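Long-range contacts in putative transcriptional regulator (Clostridium difficile, PDB 3QI7), which is of unknown function but has a periplasmic-binding-protein-like fold and may bind a small ligand such as a sugar, or take part in regulating transcription: residues K14-Q20 with T58-L64; V92-A98 with I117-D123; L101-Q105 with Q127-V132; P334-E338 with E350-L354. All coordinates share one frame; numbering follows the deposited sequence. Where two conformers were deposited one is given.

Contact 1: residues K14-Q20 with T58-L64; sequences KVAVVTQ and TIKHVVL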
loop_
_atom_site.group_PDB
_atom_site.type_symbol
_atom_site.label_atom_id
_atom_site.label_comp_id
_atom_site.label_asym_id
_atom_site.label_seq_id
_atom_site.Cartn_x
_atom_site.Cartn_y
_atom_site.Cartn_z
ATOM N N LYS A 14 -11.852 -22.447 2.618
ATOM C CA LYS A 14 -11.188 -21.593 1.616
ATOM C C LYS A 14 -11.287 -20.109 2.015
ATOM O O LYS A 14 -12.312 -19.654 2.563
ATOM C CB LYS A 14 -11.804 -21.801 0.226
ATOM C CG LYS A 14 -11.709 -23.225 -0.333
ATOM C CD LYS A 14 -12.265 -23.263 -1.758
ATOM C CE LYS A 14 -12.217 -24.670 -2.376
ATOM N NZ LYS A 14 -13.358 -24.842 -3.315
ATOM N N VAL A 15 -10.199 -19.388 1.792
ATOM C CA VAL A 15 -10.185 -17.934 1.853
ATOM C C VAL A 15 -10.121 -17.431 0.414
ATOM O O VAL A 15 -9.119 -17.609 -0.271
ATOM C CB VAL A 15 -8.985 -17.411 2.660
ATOM C CG1 VAL A 15 -8.993 -15.872 2.697
ATOM C CG2 VAL A 15 -9.024 -17.972 4.108
ATOM N N ALA A 16 -11.206 -16.842 -0.057
ATOM C CA ALA A 16 -11.232 -16.324 -1.416
ATOM C C ALA A 16 -10.597 -14.939 -1.407
ATOM O O ALA A 16 -10.894 -14.153 -0.516
ATOM C CB ALA A 16 -12.678 -16.266 -1.955
ATOM N N VAL A 17 -9.735 -14.663 -2.389
ATOM C CA VAL A 17 -9.044 -13.402 -2.495
ATOM C C VAL A 17 -9.224 -12.840 -3.900
ATOM O O VAL A 17 -8.788 -13.444 -4.881
ATOM C CB VAL A 17 -7.521 -13.534 -2.169
ATOM C CG1 VAL A 17 -6.882 -12.186 -2.181
ATOM C CG2 VAL A 17 -7.323 -14.207 -0.793
ATOM N N VAL A 18 -9.857 -11.666 -3.984
ATOM C CA VAL A 18 -10.168 -11.025 -5.251
ATOM C C VAL A 18 -9.154 -9.926 -5.556
ATOM O O VAL A 18 -8.945 -9.001 -4.742
ATOM C CB VAL A 18 -11.584 -10.407 -5.196
ATOM C CG1 VAL A 18 -11.958 -9.741 -6.561
ATOM C CG2 VAL A 18 -12.575 -11.454 -4.770
ATOM N N THR A 19 -8.502 -10.028 -6.709
ATOM C CA THR A 19 -7.595 -8.995 -7.157
ATOM C C THR A 19 -7.875 -8.643 -8.614
ATOM O O THR A 19 -8.571 -9.379 -9.312
ATOM C CB THR A 19 -6.121 -9.434 -7.076
ATOM O OG1 THR A 19 -5.824 -10.308 -8.158
ATOM C CG2 THR A 19 -5.804 -10.155 -5.745
ATOM N N GLN A 20 -7.302 -7.530 -9.063
ATOM C CA GLN A 20 -7.184 -7.253 -10.492
ATOM C C GLN A 20 -6.176 -8.224 -11.138
ATOM O O GLN A 20 -5.393 -8.893 -10.428
ATOM C CB GLN A 20 -6.802 -5.788 -10.735
ATOM C CG GLN A 20 -7.900 -4.771 -10.294
ATOM C CD GLN A 20 -7.478 -3.300 -10.462
ATOM O OE1 GLN A 20 -7.713 -2.460 -9.578
ATOM N NE2 GLN A 20 -6.843 -2.993 -11.592
ATOM N N THR A 58 -6.909 -23.178 2.198
ATOM C CA THR A 58 -6.358 -22.837 0.876
ATOM C C THR A 58 -6.889 -21.470 0.446
ATOM O O THR A 58 -7.915 -20.995 0.930
ATOM C CB THR A 58 -6.731 -23.885 -0.260
ATOM O OG1 THR A 58 -8.143 -24.071 -0.296
ATOM C CG2 THR A 58 -6.028 -25.245 -0.089
ATOM N N ILE A 59 -6.184 -20.855 -0.477
ATOM C CA ILE A 59 -6.601 -19.589 -1.021
ATOM C C ILE A 59 -7.249 -19.844 -2.374
ATOM O O ILE A 59 -6.708 -20.600 -3.192
ATOM C CB ILE A 59 -5.401 -18.634 -1.165
ATOM C CG1 ILE A 59 -5.014 -18.106 0.227
ATOM C CG2 ILE A 59 -5.750 -17.479 -2.097
ATOM C CD1 ILE A 59 -3.615 -17.515 0.309
ATOM N N LYS A 60 -8.428 -19.264 -2.579
ATOM C CA LYS A 60 -9.034 -19.247 -3.895
ATOM C C LYS A 60 -8.857 -17.873 -4.514
ATOM O O LYS A 60 -9.567 -16.910 -4.144
ATOM C CB LYS A 60 -10.532 -19.593 -3.827
ATOM C CG LYS A 60 -11.232 -19.681 -5.198
ATOM C CD LYS A 60 -12.608 -20.333 -5.058
ATOM C CE LYS A 60 -13.149 -20.881 -6.395
ATOM N NZ LYS A 60 -13.891 -19.817 -7.088
ATOM N N HIS A 61 -7.935 -17.787 -5.463
ATOM C CA HIS A 61 -7.664 -16.528 -6.136
ATOM C C HIS A 61 -8.676 -16.225 -7.255
ATOM O O HIS A 61 -8.705 -16.886 -8.291
ATOM C CB HIS A 61 -6.236 -16.520 -6.684
ATOM C CG HIS A 61 -5.760 -15.172 -7.126
ATOM N ND1 HIS A 61 -4.521 -14.973 -7.696
ATOM C CD2 HIS A 61 -6.353 -13.954 -7.089
ATOM C CE1 HIS A 61 -4.364 -13.692 -7.976
ATOM N NE2 HIS A 61 -5.467 -13.053 -7.633
ATOM N N VAL A 62 -9.470 -15.187 -7.047
ATOM C CA VAL A 62 -10.486 -14.753 -7.998
ATOM C C VAL A 62 -9.979 -13.516 -8.732
ATOM O O VAL A 62 -9.588 -12.519 -8.089
ATOM C CB VAL A 62 -11.784 -14.381 -7.259
ATOM C CG1 VAL A 62 -12.869 -13.885 -8.249
ATOM C CG2 VAL A 62 -12.300 -15.554 -6.424
ATOM N N VAL A 63 -9.968 -13.571 -10.065
ATOM C CA VAL A 63 -9.386 -12.508 -10.879
ATOM C C VAL A 63 -10.486 -11.704 -11.545
ATOM O O VAL A 63 -11.314 -12.233 -12.273
ATOM C CB VAL A 63 -8.434 -13.072 -11.919
ATOM C CG1 VAL A 63 -7.704 -11.942 -12.668
ATOM C CG2 VAL A 63 -7.462 -14.046 -11.230
ATOM N N LEU A 64 -10.511 -10.407 -11.268
ATOM C CA LEU A 64 -11.500 -9.530 -11.880
ATOM C C LEU A 64 -11.236 -9.381 -13.383
ATOM O O LEU A 64 -10.084 -9.449 -13.825
ATOM C CB LEU A 64 -11.460 -8.141 -11.228
ATOM C CG LEU A 64 -11.874 -8.015 -9.764
ATOM C CD1 LEU A 64 -11.209 -6.764 -9.156
ATOM C CD2 LEU A 64 -13.401 -7.971 -9.579
#

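Contact 2: residues V92-A98 with I117-D123; sequences VVSTDQA and ISAPMGD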
loop_
_atom_site.group_PDB
_atom_site.type_symbol
_atom_site.label_atom_id
_atom_site.label_comp_id
_atom_site.label_asym_id
_atom_site.label_seq_id
_atom_site.Cartn_x
_atom_site.Cartn_y
_atom_site.Cartn_z
ATOM N N VAL A 92 -11.665 -11.776 0.857
ATOM C CA VAL A 92 -10.819 -10.609 0.889
ATOM C C VAL A 92 -10.830 -9.984 -0.512
ATOM O O VAL A 92 -10.597 -10.670 -1.504
ATOM C CB VAL A 92 -9.344 -10.997 1.288
ATOM C CG1 VAL A 92 -8.403 -9.789 1.217
ATOM C CG2 VAL A 92 -9.308 -11.652 2.690
ATOM N N VAL A 93 -11.093 -8.686 -0.588
ATOM C CA VAL A 93 -11.058 -7.950 -1.846
ATOM C C VAL A 93 -9.951 -6.885 -1.786
ATOM O O VAL A 93 -9.907 -6.093 -0.853
ATOM C CB VAL A 93 -12.431 -7.289 -2.123
ATOM C CG1 VAL A 93 -12.357 -6.449 -3.396
ATOM C CG2 VAL A 93 -13.530 -8.331 -2.219
ATOM N N SER A 94 -9.039 -6.884 -2.755
ATOM C CA SER A 94 -7.978 -5.906 -2.814
ATOM C C SER A 94 -7.955 -5.129 -4.156
ATOM O O SER A 94 -7.490 -5.646 -5.156
ATOM C CB SER A 94 -6.615 -6.599 -2.575
ATOM O OG SER A 94 -5.563 -5.648 -2.384
ATOM N N THR A 95 -8.454 -3.889 -4.149
ATOM C CA THR A 95 -8.369 -2.970 -5.304
ATOM C C THR A 95 -8.502 -1.518 -4.818
ATOM O O THR A 95 -9.316 -1.226 -3.945
ATOM C CB THR A 95 -9.497 -3.247 -6.394
ATOM O OG1 THR A 95 -9.431 -2.271 -7.461
ATOM C CG2 THR A 95 -10.907 -3.183 -5.781
ATOM N N ASP A 96 -7.739 -0.605 -5.404
ATOM C CA ASP A 96 -7.890 0.835 -5.118
ATOM C C ASP A 96 -9.157 1.439 -5.761
ATOM O O ASP A 96 -9.499 2.588 -5.490
ATOM C CB ASP A 96 -6.677 1.621 -5.660
ATOM C CG ASP A 96 -5.382 1.317 -4.929
ATOM O OD1 ASP A 96 -5.386 1.154 -3.672
ATOM O OD2 ASP A 96 -4.338 1.288 -5.636
ATOM N N GLN A 97 -9.865 0.669 -6.583
ATOM C CA GLN A 97 -11.017 1.161 -7.303
ATOM C C GLN A 97 -12.323 0.854 -6.541
ATOM O O GLN A 97 -12.387 -0.069 -5.719
ATOM C CB GLN A 97 -11.047 0.560 -8.704
ATOM C CG GLN A 97 -9.772 0.847 -9.514
ATOM C CD GLN A 97 -9.883 0.399 -10.943
ATOM O OE1 GLN A 97 -10.674 0.947 -11.729
ATOM N NE2 GLN A 97 -9.102 -0.622 -11.299
ATOM N N ALA A 98 -13.353 1.627 -6.855
ATOM C CA ALA A 98 -14.683 1.487 -6.262
ATOM C C ALA A 98 -15.586 0.714 -7.194
ATOM O O ALA A 98 -15.336 0.645 -8.391
ATOM C CB ALA A 98 -15.306 2.902 -5.986
ATOM N N ILE A 117 -13.594 -8.782 4.081
ATOM C CA ILE A 117 -12.497 -7.901 4.418
ATOM C C ILE A 117 -12.091 -7.099 3.172
ATOM O O ILE A 117 -11.829 -7.687 2.111
ATOM C CB ILE A 117 -11.263 -8.701 4.913
ATOM C CG1 ILE A 117 -11.652 -9.707 5.998
ATOM C CG2 ILE A 117 -10.127 -7.752 5.378
ATOM C CD1 ILE A 117 -10.501 -10.437 6.598
ATOM N N SER A 118 -12.107 -5.779 3.287
ATOM C CA SER A 118 -11.542 -4.897 2.274
ATOM C C SER A 118 -10.061 -4.657 2.655
ATOM O O SER A 118 -9.719 -4.414 3.842
ATOM C CB SER A 118 -12.355 -3.587 2.138
ATOM O OG SER A 118 -12.310 -2.772 3.335
ATOM N N ALA A 119 -9.187 -4.726 1.660
ATOM C CA ALA A 119 -7.769 -4.641 1.899
ATOM C C ALA A 119 -6.900 -4.222 0.679
ATOM O O ALA A 119 -5.994 -4.928 0.271
ATOM C CB ALA A 119 -7.307 -5.959 2.495
ATOM N N PRO A 120 -7.152 -3.021 0.103
ATOM C CA PRO A 120 -8.224 -2.081 0.391
ATOM C C PRO A 120 -9.355 -2.243 -0.604
ATOM O O PRO A 120 -9.276 -3.096 -1.480
ATOM C CB PRO A 120 -7.532 -0.716 0.157
ATOM C CG PRO A 120 -6.673 -0.996 -1.131
ATOM C CD PRO A 120 -6.227 -2.488 -0.935
HETATM N N MSE A 121 -10.429 -1.471 -0.447
HETATM C CA MSE A 121 -11.382 -1.244 -1.545
HETATM C C MSE A 121 -11.500 0.282 -1.765
HETATM O O MSE A 121 -11.196 1.071 -0.865
HETATM C CB MSE A 121 -12.734 -1.886 -1.245
HETATM C CG MSE A 121 -12.732 -3.412 -1.503
HETATM SE SE MSE A 121 -14.314 -4.335 -0.783
HETATM C CE MSE A 121 -15.726 -3.568 -1.917
ATOM N N GLY A 122 -11.933 0.690 -2.954
ATOM C CA GLY A 122 -11.955 2.093 -3.317
ATOM C C GLY A 122 -13.247 2.795 -2.976
ATOM O O GLY A 122 -13.373 4.000 -3.204
ATOM N N ASP A 123 -14.212 2.056 -2.436
ATOM C CA ASP A 123 -15.536 2.626 -2.142
ATOM C C ASP A 123 -15.533 3.590 -0.957
ATOM O O ASP A 123 -14.606 3.621 -0.154
ATOM C CB ASP A 123 -16.560 1.507 -1.901
ATOM C CG ASP A 123 -16.474 0.402 -2.958
ATOM O OD1 ASP A 123 -15.544 -0.431 -2.877
ATOM O OD2 ASP A 123 -17.317 0.374 -3.878
HETATM O O HOH W 1 -14.618 -1.877 -5.006
#

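Contact 3: residues L101-Q105 with Q127-V132; sequences LPALQ and QLSQFV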
loop_
_atom_site.group_PDB
_atom_site.type_symbol
_atom_site.label_atom_id
_atom_site.label_comp_id
_atom_site.label_asym_id
_atom_site.label_seq_id
_atom_site.Cartn_x
_atom_site.Cartn_y
_atom_site.Cartn_z
ATOM N N LEU A 101 -18.664 -3.027 -3.827
ATOM C CA LEU A 101 -19.403 -3.141 -2.567
ATOM C C LEU A 101 -20.740 -3.896 -2.681
ATOM O O LEU A 101 -21.031 -4.745 -1.824
ATOM C CB LEU A 101 -19.594 -1.764 -1.913
ATOM C CG LEU A 101 -20.181 -1.723 -0.499
ATOM C CD1 LEU A 101 -19.418 -2.620 0.469
ATOM C CD2 LEU A 101 -20.187 -0.279 0.004
ATOM N N PRO A 102 -21.554 -3.628 -3.743
ATOM C CA PRO A 102 -22.817 -4.389 -3.829
ATOM C C PRO A 102 -22.609 -5.892 -3.832
ATOM O O PRO A 102 -23.448 -6.628 -3.290
ATOM C CB PRO A 102 -23.450 -3.913 -5.153
ATOM C CG PRO A 102 -22.871 -2.527 -5.360
ATOM C CD PRO A 102 -21.435 -2.664 -4.856
ATOM N N ALA A 103 -21.489 -6.341 -4.397
ATOM C CA ALA A 103 -21.178 -7.760 -4.426
ATOM C C ALA A 103 -21.084 -8.339 -3.011
ATOM O O ALA A 103 -21.601 -9.430 -2.736
ATOM C CB ALA A 103 -19.866 -8.021 -5.198
ATOM N N LEU A 104 -20.400 -7.618 -2.121
ATOM C CA LEU A 104 -20.206 -8.107 -0.770
ATOM C C LEU A 104 -21.490 -8.011 0.063
ATOM O O LEU A 104 -21.705 -8.825 0.963
ATOM C CB LEU A 104 -19.045 -7.382 -0.098
ATOM C CG LEU A 104 -17.667 -7.641 -0.744
ATOM C CD1 LEU A 104 -16.585 -6.854 -0.062
ATOM C CD2 LEU A 104 -17.296 -9.099 -0.752
ATOM N N GLN A 105 -22.340 -7.038 -0.229
ATOM C CA GLN A 105 -23.650 -6.995 0.435
ATOM C C GLN A 105 -24.474 -8.221 0.057
ATOM O O GLN A 105 -25.142 -8.814 0.916
ATOM C CB GLN A 105 -24.424 -5.724 0.074
ATOM C CG GLN A 105 -23.901 -4.451 0.709
ATOM C CD GLN A 105 -24.474 -3.219 0.045
ATOM O OE1 GLN A 105 -24.060 -2.851 -1.053
ATOM N NE2 GLN A 105 -25.446 -2.580 0.700
ATOM N N GLN A 127 -19.412 3.707 3.909
ATOM C CA GLN A 127 -20.195 2.611 3.341
ATOM C C GLN A 127 -19.484 1.282 3.566
ATOM O O GLN A 127 -20.095 0.283 3.936
ATOM C CB GLN A 127 -20.388 2.845 1.852
ATOM C CG GLN A 127 -21.233 4.052 1.526
ATOM C CD GLN A 127 -22.673 3.726 1.665
ATOM O OE1 GLN A 127 -23.204 2.899 0.912
ATOM N NE2 GLN A 127 -23.329 4.339 2.642
ATOM N N LEU A 128 -18.175 1.274 3.343
ATOM C CA LEU A 128 -17.374 0.095 3.647
ATOM C C LEU A 128 -17.549 -0.354 5.111
ATOM O O LEU A 128 -17.702 -1.548 5.400
ATOM C CB LEU A 128 -15.899 0.380 3.364
ATOM C CG LEU A 128 -15.423 0.402 1.907
ATOM C CD1 LEU A 128 -13.927 0.758 1.830
ATOM C CD2 LEU A 128 -15.641 -0.939 1.199
ATOM N N SER A 129 -17.534 0.595 6.037
ATOM C CA SER A 129 -17.645 0.258 7.458
ATOM C C SER A 129 -18.998 -0.382 7.770
ATOM O O SER A 129 -19.075 -1.350 8.554
ATOM C CB SER A 129 -17.438 1.500 8.329
ATOM O OG SER A 129 -17.731 1.227 9.695
ATOM N N GLN A 130 -20.059 0.163 7.167
ATOM C CA GLN A 130 -21.426 -0.322 7.392
ATOM C C GLN A 130 -21.593 -1.745 6.852
ATOM O O GLN A 130 -22.194 -2.582 7.499
ATOM C CB GLN A 130 -22.450 0.625 6.731
ATOM C CG GLN A 130 -23.913 0.429 7.189
ATOM C CD GLN A 130 -24.908 1.358 6.481
ATOM O OE1 GLN A 130 -24.536 2.364 5.881
ATOM N NE2 GLN A 130 -26.179 1.010 6.557
ATOM N N PHE A 131 -21.037 -2.014 5.666
ATOM C CA PHE A 131 -21.432 -3.241 4.914
ATOM C C PHE A 131 -20.376 -4.340 4.796
ATOM O O PHE A 131 -20.701 -5.434 4.339
ATOM C CB PHE A 131 -21.925 -2.862 3.504
ATOM C CG PHE A 131 -23.151 -1.995 3.507
ATOM C CD1 PHE A 131 -24.338 -2.460 4.032
ATOM C CD2 PHE A 131 -23.106 -0.701 2.989
ATOM C CE1 PHE A 131 -25.475 -1.649 4.045
ATOM C CE2 PHE A 131 -24.228 0.116 2.998
ATOM C CZ PHE A 131 -25.417 -0.357 3.522
ATOM N N VAL A 132 -19.136 -4.051 5.187
ATOM C CA VAL A 132 -18.039 -5.032 5.128
ATOM C C VAL A 132 -17.507 -5.248 6.540
ATOM O O VAL A 132 -17.352 -4.277 7.309
ATOM C CB VAL A 132 -16.910 -4.541 4.165
ATOM C CG1 VAL A 132 -15.752 -5.538 4.108
ATOM C CG2 VAL A 132 -17.483 -4.245 2.753
HETATM O O HOH W 2 -19.990 -7.703 3.354
#

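Contact 4: residues P334-E338 with E350-L354; sequences PDYLE and EFTPL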
loop_
_atom_site.group_PDB
_atom_site.type_symbol
_atom_site.label_atom_id
_atom_site.label_comp_id
_atom_site.label_asym_id
_atom_site.label_seq_id
_atom_site.Cartn_x
_atom_site.Cartn_y
_atom_site.Cartn_z
ATOM N N PRO A 334 -6.634 -1.277 17.482
ATOM C CA PRO A 334 -5.233 -0.984 17.100
ATOM C C PRO A 334 -4.176 -1.868 17.780
ATOM O O PRO A 334 -3.252 -2.350 17.095
ATOM C CB PRO A 334 -5.056 0.464 17.556
ATOM C CG PRO A 334 -6.406 1.026 17.511
ATOM C CD PRO A 334 -7.309 -0.056 17.960
ATOM N N ASP A 335 -4.309 -2.109 19.085
ATOM C CA ASP A 335 -3.337 -2.955 19.820
ATOM C C ASP A 335 -3.336 -4.391 19.315
ATOM O O ASP A 335 -2.270 -4.982 19.106
ATOM C CB ASP A 335 -3.572 -2.941 21.341
ATOM C CG ASP A 335 -3.173 -1.603 21.999
ATOM O OD1 ASP A 335 -2.351 -0.834 21.423
ATOM O OD2 ASP A 335 -3.705 -1.330 23.099
ATOM N N TYR A 336 -4.516 -4.932 19.059
ATOM C CA TYR A 336 -4.620 -6.269 18.498
ATOM C C TYR A 336 -3.931 -6.378 17.133
ATOM O O TYR A 336 -3.134 -7.286 16.890
ATOM C CB TYR A 336 -6.090 -6.712 18.401
ATOM C CG TYR A 336 -6.203 -8.107 17.869
ATOM C CD1 TYR A 336 -6.170 -8.346 16.501
ATOM C CD2 TYR A 336 -6.287 -9.197 18.733
ATOM C CE1 TYR A 336 -6.229 -9.627 16.000
ATOM C CE2 TYR A 336 -6.358 -10.488 18.238
ATOM C CZ TYR A 336 -6.311 -10.690 16.872
ATOM O OH TYR A 336 -6.383 -11.943 16.347
ATOM N N LEU A 337 -4.222 -5.432 16.244
ATOM C CA LEU A 337 -3.687 -5.478 14.879
ATOM C C LEU A 337 -2.173 -5.191 14.811
ATOM O O LEU A 337 -1.447 -5.792 13.989
ATOM C CB LEU A 337 -4.477 -4.501 14.001
ATOM C CG LEU A 337 -5.927 -4.879 13.763
ATOM C CD1 LEU A 337 -6.743 -3.668 13.303
ATOM C CD2 LEU A 337 -6.007 -6.050 12.779
ATOM N N GLU A 338 -1.688 -4.318 15.684
ATOM C CA GLU A 338 -0.257 -4.071 15.799
ATOM C C GLU A 338 0.485 -5.309 16.312
ATOM O O GLU A 338 1.534 -5.681 15.756
ATOM C CB GLU A 338 0.013 -2.827 16.666
ATOM C CG GLU A 338 -0.443 -1.566 15.953
ATOM C CD GLU A 338 -0.481 -0.319 16.824
ATOM O OE1 GLU A 338 0.253 -0.244 17.848
ATOM O OE2 GLU A 338 -1.257 0.585 16.449
ATOM N N GLU A 350 1.346 1.278 12.965
ATOM C CA GLU A 350 0.354 1.979 13.782
ATOM C C GLU A 350 -0.972 1.989 13.051
ATOM O O GLU A 350 -1.056 2.394 11.884
ATOM C CB GLU A 350 0.798 3.417 14.112
ATOM C CG GLU A 350 -0.135 4.178 15.105
ATOM C CD GLU A 350 0.226 5.669 15.233
ATOM O OE1 GLU A 350 1.407 6.012 15.037
ATOM O OE2 GLU A 350 -0.657 6.505 15.511
ATOM N N PHE A 351 -2.017 1.534 13.759
ATOM C CA PHE A 351 -3.370 1.424 13.232
ATOM C C PHE A 351 -4.282 2.441 13.915
ATOM O O PHE A 351 -4.220 2.625 15.135
ATOM C CB PHE A 351 -3.947 0.010 13.472
ATOM C CG PHE A 351 -3.389 -1.061 12.558
ATOM C CD1 PHE A 351 -2.120 -1.610 12.790
ATOM C CD2 PHE A 351 -4.133 -1.566 11.518
ATOM C CE1 PHE A 351 -1.604 -2.602 11.959
ATOM C CE2 PHE A 351 -3.609 -2.557 10.678
ATOM C CZ PHE A 351 -2.358 -3.072 10.906
ATOM N N THR A 352 -5.123 3.097 13.129
ATOM C CA THR A 352 -5.990 4.163 13.618
ATOM C C THR A 352 -7.427 3.949 13.148
ATOM O O THR A 352 -7.649 3.796 11.953
ATOM C CB THR A 352 -5.485 5.515 13.055
ATOM O OG1 THR A 352 -4.110 5.689 13.406
ATOM C CG2 THR A 352 -6.319 6.687 13.599
ATOM N N PRO A 353 -8.427 3.947 14.061
ATOM C CA PRO A 353 -9.774 3.768 13.529
ATOM C C PRO A 353 -10.265 4.980 12.712
ATOM O O PRO A 353 -9.847 6.114 12.962
ATOM C CB PRO A 353 -10.645 3.573 14.804
ATOM C CG PRO A 353 -9.891 4.285 15.882
ATOM C CD PRO A 353 -8.425 3.972 15.533
ATOM N N LEU A 354 -11.165 4.747 11.763
ATOM C CA LEU A 354 -11.776 5.846 10.972
ATOM C C LEU A 354 -12.435 6.910 11.847
ATOM O O LEU A 354 -12.203 8.087 11.658
ATOM C CB LEU A 354 -12.803 5.293 9.981
ATOM C CG LEU A 354 -13.422 6.280 8.972
ATOM C CD1 LEU A 354 -12.322 6.925 8.077
ATOM C CD2 LEU A 354 -14.455 5.551 8.141
#

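Contact 1: residues K14-Q20 with T58-L64
Strands 14-19 and 58-63 run parallel and in register from Lys14 beside Thr58 to Thr19 beside Val63, their axes 4.5 Å apart at closest approach. They are the paired strands of a beta-alpha-beta unit, with helix 26-42 between them in the chain, in the mainly parallel sheet of a periplasmic-binding-protein-like domain. The bonding alternates as parallel strands require: Val15 N, Val17 N and Thr19 N give to Thr58 O, Lys60 O and Val62 O, while Lys60 N, Val62 N and Leu64 N return to Val15 O, Val17 O and Thr19 O. Branched valines suit this extended backbone. On one face Val18 meets its neighbour Val62 through CG2 and turns CG1 to Leu64 CG, 3.6 Å away, with helix 72-80 lying over them. On the other, Val17 CG2 touches Ile59 CG2 at 3.9 Å beneath helices 26-42 and 306-324. That second face also carries a short chain of polar bonds. His61 sets CG anti to its backbone N (chi1 -167°), which carries the ring across to the 14-20 chain, where CD2 comes to 3.3 Å from Val17 O. Glu33 takes up ND1, so the imidazole may well be drawn toward its protonated form. From the ring plane, His61 NE2 donates to Thr19 OG1 at 2.8 Å, and Thr19 OG1 in turn donates to Gln20 O at 2.7 Å.

Contact 2: residues V92-A98 with I117-D123
Val93 sits between two backbone bonds to the neighbouring parallel strand: its N donates to Ile117 O and its O accepts from Ala119 N. Beyond the strand the pairing goes on without regular beta form. Thr95 N reaches Pro120 O at 2.9 Å, and Gly122 N donates to Gln97 O from well above the carbonyl plane, with a bent N-H...O angle of 135°. Having no side chain, Gly122 can bring its CA to 3.3 Å from Asp96 O.

Among the side-chain bonds, Ser94 swings OG away from its own N (chi1 -169°) to donate to Ala119 O at 2.8 Å, the carbonyl of the cis peptide that joins Ala119 to Pro120. The proline ring lies alongside, its CD 3.5 Å from Ser94 OG. Thr95 OG1 accepts from Gln97 N to make an ST turn and also hydrogen-bonds to Gln20 OE1. One water donates both to Gln97 O and, at 2.7 Å, to Asp123 OD1, while Asp123 OD2 receives Gly99 N.

Apolar contact is led by Val93 CG1, 3.6 Å from CG of Met121, a selenomethionine here. The strand parts of the segments are paired in the beta-alpha-beta unit of strand 88-94, helix 101-110 and strand 115-118. Val93 and Met121 pack on Leu104 of that helix, and Met121 also on helix 125-131, while Val92, Ile117 and Ala119 face helix 306-324 on the other side of the sheet.

Contact 3: residues L101-Q105 with Q127-V132
Leu101 reaches across to all four of Gln127, Leu128, Phe131 and Val132, joining helix segments 101-105 and 127-131, which are nearly parallel at 13° with axes 10.6 Å apart at closest approach. Helices 101-110 and 125-131 are successive members of the alternating beta-alpha layer of this Rossmann-like domain, and a forked aliphatic side chain suits the groove between them. With its CG anti to the backbone N (chi1 -172°), Leu101 splits its methyls: CD2 goes to Gln127 CB at 3.6 Å, and CD1 to Phe131 CB and, at a tight 3.4 Å, to Val132 CG2. Leu104 CD1 meets the same Val132 methyl on the side nearer the sheet, where Thr116 of strand 115-118 touches both residues.

Phe131 and Gln105 form the outer part of the contact. The extended glutamine chain lays CG beside the Phe131 CB-CG bond and sets NE2 over the centre of the ring, 3.3 Å above its plane. Amide and ring planes are 38° apart, an arrangement consistent with an amide hydrogen leaning on the pi cloud. Gln127 OE1 lies in plane at the ring's edge. Both glutamines are partly exposed, a place that suits long polar chains. Where the helix ends, a water donates to Phe131 O at 2.6 Å and, weakly, to Leu104 O at 3.1 Å.

Contact 4: residues P334-E338 with E350-L354
Phe351 packs on one side of helix 334-345, meeting Pro334, Leu337 and Glu338 in a helix-on-strand contact at the margin of the main sheet. The helix turn and the strand run in roughly opposed directions, at 148°. Phe351 directs its side chain at the helix, and Leu337 lies over the ring: its CB sits 3.7 Å from the ring centroid and only 3° off the normal, a CH-pi contact. Leu337 CD1 adds a touch at Phe351 CD2, 3.8 Å away. Leucine and phenylalanine suit this buried position, which Leu317 and Leu313 of helix 306-324 also line.

Strand 349-353 pairs antiparallel with strand 361-370, the next in the chain, and through it this helix and strand are joined to the otherwise mainly parallel sheet of the periplasmic-binding-protein-like fold. Gln362 and Val364 of that partner strand also touch Phe351.

Glu338 brings the one polar link. Its extended chain runs past the ring, with CG at the edge 3.6 Å from Phe351 CD1, and its carboxylate is nearly coplanar with the ring. OE2 then accepts Phe351 N at 3.0 Å in an almost straight bond (170°), met on the anti side of the carboxylate. Pro334, in the first turn of the helix, where no amide hydrogen is needed, presses CB to within 3.4 Å of Phe351 O and rests CG 4.1 Å from Pro353 CD.

Contacts 1 and 2 belong to the same sheet and join directly, since strands 13-19 and 88-94 are neighbours and Gln20 OE1 bonds to Thr95 OG1. Both rely on backbone bonds between parallel strands and bury valine-rich faces, though contact 2 passes into loop-to-loop bonds. Contact 2 is nearest the chain's centre, about 11 Å between centres, and contact 3 farthest, about 21 Å. Contact 3 lies in the helical layer, where side-chain packing takes over; Leu104 CD1 meets Met121 SE at 3.5 Å, tying it to contact 2. Contact 4 reaches the same sheet through an antiparallel strand. The Gln105 and Phe131 side of contact 3 and the Glu350 side of contact 4 are more exposed.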